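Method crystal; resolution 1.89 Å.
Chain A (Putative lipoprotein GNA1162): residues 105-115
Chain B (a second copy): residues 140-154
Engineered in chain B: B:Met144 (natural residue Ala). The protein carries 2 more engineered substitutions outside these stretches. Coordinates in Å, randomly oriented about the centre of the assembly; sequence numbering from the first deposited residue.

Chain A (105-115) VTTVSAKARLV
Chain B, residues 140-154: GLLGMLVSAVVNQIA

How do the two backbones lie against each other? Residues 106-115 of chain A form an extended strand, with phi between about -90° and -155° and psi between 128° and 159°, while residues 140-154 of chain B form a regular α-helix with phi near -65° and psi near -41°. Their axes approach to 8.5 Å, and their N-to-C directions differ by 148°, so the strand runs roughly antiparallel to the helix. The register pairs A:Val108 with B:Val149, CA to CA 6.6 Å, then A:Ala112 with B:Leu145, CA to CA 7.5 Å, and A:Leu114 with B:Leu141, CA to CA 8.7 Å. The backbones therefore draw apart toward the strand's C-terminal end. Helical i to i-4 bonds run throughout, from B:Met144 N to B:Gly140 O at 3.0 Å through B:Ala154 N to B:Val150 O at 2.8 Å.

Why does A:Val108 dominate the strand's side of the contact? It has 81 Å² covered by the helix, the largest area of any residue here. Its CB points toward the helix and chi1 is t, near 179°, which lets its two methyls reach different partners. A:Val108 CG1 lies 3.8 Å from B:Val149 CG1, and A:Val108 CG2 lies 3.6 Å from B:Ile153 CG1. B:Ile153 leaves the helix sideways, but with chi1 m and chi2 t its end comes nearer the strand; its CG2 also packs 3.7 Å from A:Thr106 OG1, with A:Thr106 in the p rotamer. That hydroxyl contact is van der Waals only, since a methyl offers no polar partner.

How do B:Val149 and B:Leu145 use the small residues of the strand? B:Val149, chi1 t at 169°, sets its CG2 3.8 Å from A:Ala110 CB, while its CG1 meets A:Val108. One helical turn earlier, B:Leu145 adopts t for chi1 and p for chi2, and its CD1 approaches A:Ala110 CB at 4.4 Å and A:Ala112 CB at 4.3 Å. Both alanine methyls point toward the helix, where these branched side chains fill the space beside them. The engineered B:Met144, a selenomethionine with chi angles p, p and t, starts sideways but brings its CE to 4.3 Å from A:Ala112 CB. Farther along, A:Leu114 (t, p) places CD2 3.8 Å from CD1 of B:Leu141 (m, t).

What chemistry holds the surfaces together? No hydrogen bond crosses between the stretches; the 456 Å² they bury, both sides summed, is dominated by apolar side chains in van der Waals contact. The alternation of the strand explains the pattern: A:Thr106, A:Val108, A:Ala110, A:Ala112 and A:Leu114 point toward the helix, whereas A:Thr107, A:Ser109, A:Lys111 and A:Arg113 point away. On the helix, B:Gln152 begins toward the strand, but its end leads away; its OE1 accepts a hydrogen bond from B:Asn151 ND2 at 3.2 Å, and its NE2 is bonded elsewhere in the structure.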

# COMPACT_ATOMS: atom_id res chain seq x y z
N VAL A 105 2.24 -12.06 -13.87
CA VAL A 105 1.91 -11.35 -12.63
C VAL A 105 3.16 -11.04 -11.82
O VAL A 105 3.84 -11.95 -11.34
CB VAL A 105 0.96 -12.17 -11.74
N THR A 106 3.44 -9.75 -11.64
CA THR A 106 4.57 -9.31 -10.82
C THR A 106 4.14 -9.14 -9.36
O THR A 106 3.10 -8.55 -9.07
CB THR A 106 5.17 -7.98 -11.32
OG1 THR A 106 4.30 -6.90 -10.97
CG2 THR A 106 5.35 -8.00 -12.82
N THR A 107 4.96 -9.65 -8.45
CA THR A 107 4.69 -9.53 -7.03
C THR A 107 5.88 -8.92 -6.31
O THR A 107 7.02 -9.26 -6.60
CB THR A 107 4.38 -10.90 -6.40
OG1 THR A 107 3.21 -11.44 -7.01
CG2 THR A 107 4.17 -10.77 -4.90
N VAL A 108 5.61 -7.99 -5.40
CA VAL A 108 6.65 -7.48 -4.51
C VAL A 108 6.10 -7.49 -3.09
O VAL A 108 4.95 -7.14 -2.86
CB VAL A 108 7.10 -6.05 -4.88
CG1 VAL A 108 8.17 -5.55 -3.89
CG2 VAL A 108 7.66 -6.03 -6.30
N SER A 109 6.92 -7.95 -2.16
CA SER A 109 6.55 -7.97 -0.76
C SER A 109 7.72 -7.41 0.02
O SER A 109 8.87 -7.63 -0.36
CB SER A 109 6.24 -9.39 -0.30
OG SER A 109 5.17 -9.95 -1.06
N ALA A 110 7.43 -6.69 1.09
CA ALA A 110 8.48 -6.10 1.92
C ALA A 110 7.95 -5.88 3.32
O ALA A 110 6.73 -5.77 3.54
CB ALA A 110 8.95 -4.78 1.31
N LYS A 111 8.85 -5.82 4.29
CA LYS A 111 8.45 -5.57 5.65
C LYS A 111 9.40 -4.52 6.23
O LYS A 111 10.51 -4.30 5.71
CB LYS A 111 8.48 -6.87 6.45
CG LYS A 111 9.89 -7.42 6.67
CD LYS A 111 9.85 -8.86 7.18
CE LYS A 111 11.22 -9.51 7.05
NZ LYS A 111 11.25 -10.86 7.66
N ALA A 112 8.95 -3.86 7.28
CA ALA A 112 9.74 -2.76 7.82
C ALA A 112 9.49 -2.56 9.30
O ALA A 112 8.45 -2.94 9.83
CB ALA A 112 9.44 -1.49 7.07
N ARG A 113 10.49 -1.99 9.97
CA ARG A 113 10.32 -1.63 11.36
C ARG A 113 11.05 -0.33 11.63
O ARG A 113 12.12 -0.08 11.08
CB ARG A 113 10.84 -2.75 12.27
CG ARG A 113 12.29 -3.12 12.04
CD ARG A 113 12.63 -4.39 12.83
NE ARG A 113 13.91 -4.26 13.52
CZ ARG A 113 15.07 -4.59 12.98
NH1 ARG A 113 15.13 -5.08 11.75
NH2 ARG A 113 16.18 -4.45 13.68
N LEU A 114 10.45 0.51 12.45
CA LEU A 114 11.08 1.76 12.83
C LEU A 114 11.55 1.54 14.26
O LEU A 114 10.77 1.10 15.10
CB LEU A 114 10.08 2.91 12.78
CG LEU A 114 10.68 4.29 13.10
CD1 LEU A 114 11.66 4.68 11.98
CD2 LEU A 114 9.60 5.33 13.27
N VAL A 115 12.82 1.82 14.51
CA VAL A 115 13.45 1.53 15.79
C VAL A 115 14.03 2.78 16.44
O VAL A 115 14.73 3.58 15.79
CB VAL A 115 14.56 0.47 15.61
CG1 VAL A 115 15.37 0.33 16.86
CG2 VAL A 115 13.95 -0.88 15.21
N GLY B 140 0.93 6.97 8.47
CA GLY B 140 2.03 7.62 7.78
C GLY B 140 3.09 6.63 7.34
O GLY B 140 3.45 6.59 6.16
N LEU B 141 3.58 5.83 8.28
CA LEU B 141 4.59 4.82 7.99
C LEU B 141 4.07 3.70 7.09
O LEU B 141 4.79 3.24 6.22
CB LEU B 141 5.15 4.24 9.30
CG LEU B 141 5.82 5.30 10.18
CD1 LEU B 141 6.26 4.72 11.52
CD2 LEU B 141 7.01 5.92 9.45
N LEU B 142 2.84 3.24 7.31
CA LEU B 142 2.26 2.22 6.45
C LEU B 142 2.12 2.77 5.04
O LEU B 142 2.37 2.07 4.06
CB LEU B 142 0.88 1.78 6.95
CG LEU B 142 0.67 0.29 7.24
CD1 LEU B 142 -0.81 -0.07 7.05
CD2 LEU B 142 1.54 -0.59 6.39
N GLY B 143 1.74 4.04 4.96
CA GLY B 143 1.67 4.74 3.69
C GLY B 143 2.99 4.74 2.96
O GLY B 143 3.05 4.41 1.77
N MSE B 144 4.07 5.09 3.67
CA MSE B 144 5.37 5.16 3.02
C MSE B 144 5.84 3.79 2.58
O MSE B 144 6.46 3.66 1.53
CB MSE B 144 6.43 5.83 3.90
CG MSE B 144 7.16 4.92 4.84
SE MSE B 144 8.57 3.78 4.07
CE MSE B 144 8.64 2.52 5.59
N LEU B 145 5.53 2.76 3.36
CA LEU B 145 5.86 1.39 2.95
C LEU B 145 5.12 0.94 1.69
O LEU B 145 5.74 0.41 0.77
CB LEU B 145 5.64 0.39 4.09
CG LEU B 145 6.01 -1.05 3.69
CD1 LEU B 145 7.47 -1.13 3.22
CD2 LEU B 145 5.76 -2.02 4.83
N VAL B 146 3.80 1.11 1.64
CA VAL B 146 3.07 0.66 0.46
C VAL B 146 3.54 1.48 -0.71
O VAL B 146 3.66 0.99 -1.82
CB VAL B 146 1.51 0.76 0.62
CG1 VAL B 146 1.06 0.17 1.93
CG2 VAL B 146 1.03 2.20 0.50
N SER B 147 3.86 2.74 -0.44
CA SER B 147 4.27 3.65 -1.49
C SER B 147 5.58 3.21 -2.10
O SER B 147 5.78 3.26 -3.31
CB SER B 147 4.38 5.07 -0.96
OG SER B 147 4.68 5.96 -2.02
N ALA B 148 6.49 2.76 -1.23
CA ALA B 148 7.78 2.25 -1.66
C ALA B 148 7.60 0.98 -2.47
O ALA B 148 8.29 0.77 -3.47
CB ALA B 148 8.65 1.97 -0.45
N VAL B 149 6.69 0.12 -2.04
CA VAL B 149 6.52 -1.14 -2.74
C VAL B 149 5.93 -0.91 -4.13
O VAL B 149 6.33 -1.56 -5.09
CB VAL B 149 5.69 -2.15 -1.92
CG1 VAL B 149 5.31 -3.33 -2.80
CG2 VAL B 149 6.49 -2.60 -0.69
N VAL B 150 5.00 0.02 -4.24
CA VAL B 150 4.41 0.32 -5.55
C VAL B 150 5.47 0.93 -6.48
O VAL B 150 5.48 0.67 -7.68
CB VAL B 150 3.17 1.23 -5.44
CG1 VAL B 150 2.75 1.73 -6.82
CG2 VAL B 150 2.03 0.46 -4.81
N ASN B 151 6.37 1.72 -5.91
CA ASN B 151 7.46 2.29 -6.70
C ASN B 151 8.34 1.19 -7.29
O ASN B 151 8.74 1.26 -8.45
CB ASN B 151 8.30 3.26 -5.87
CG ASN B 151 9.37 3.95 -6.69
OD1 ASN B 151 9.16 5.03 -7.24
ND2 ASN B 151 10.54 3.33 -6.78
N GLN B 152 8.64 0.18 -6.48
CA GLN B 152 9.43 -0.95 -6.98
C GLN B 152 8.72 -1.68 -8.12
O GLN B 152 9.37 -2.11 -9.08
CB GLN B 152 9.76 -1.94 -5.86
CG GLN B 152 10.62 -1.35 -4.75
CD GLN B 152 11.79 -0.55 -5.30
OE1 GLN B 152 11.75 0.67 -5.36
NE2 GLN B 152 12.85 -1.25 -5.69
N ILE B 153 7.41 -1.83 -8.02
CA ILE B 153 6.65 -2.48 -9.09
C ILE B 153 6.68 -1.61 -10.34
O ILE B 153 6.86 -2.10 -11.46
CB ILE B 153 5.20 -2.79 -8.67
CG1 ILE B 153 5.17 -3.76 -7.49
CG2 ILE B 153 4.41 -3.38 -9.83
CD1 ILE B 153 3.80 -3.97 -6.88
N ALA B 154 6.51 -0.31 -10.14
CA ALA B 154 6.50 0.64 -11.25
C ALA B 154 7.80 0.60 -12.06
O ALA B 154 7.78 0.69 -13.29
CB ALA B 154 6.23 2.05 -10.75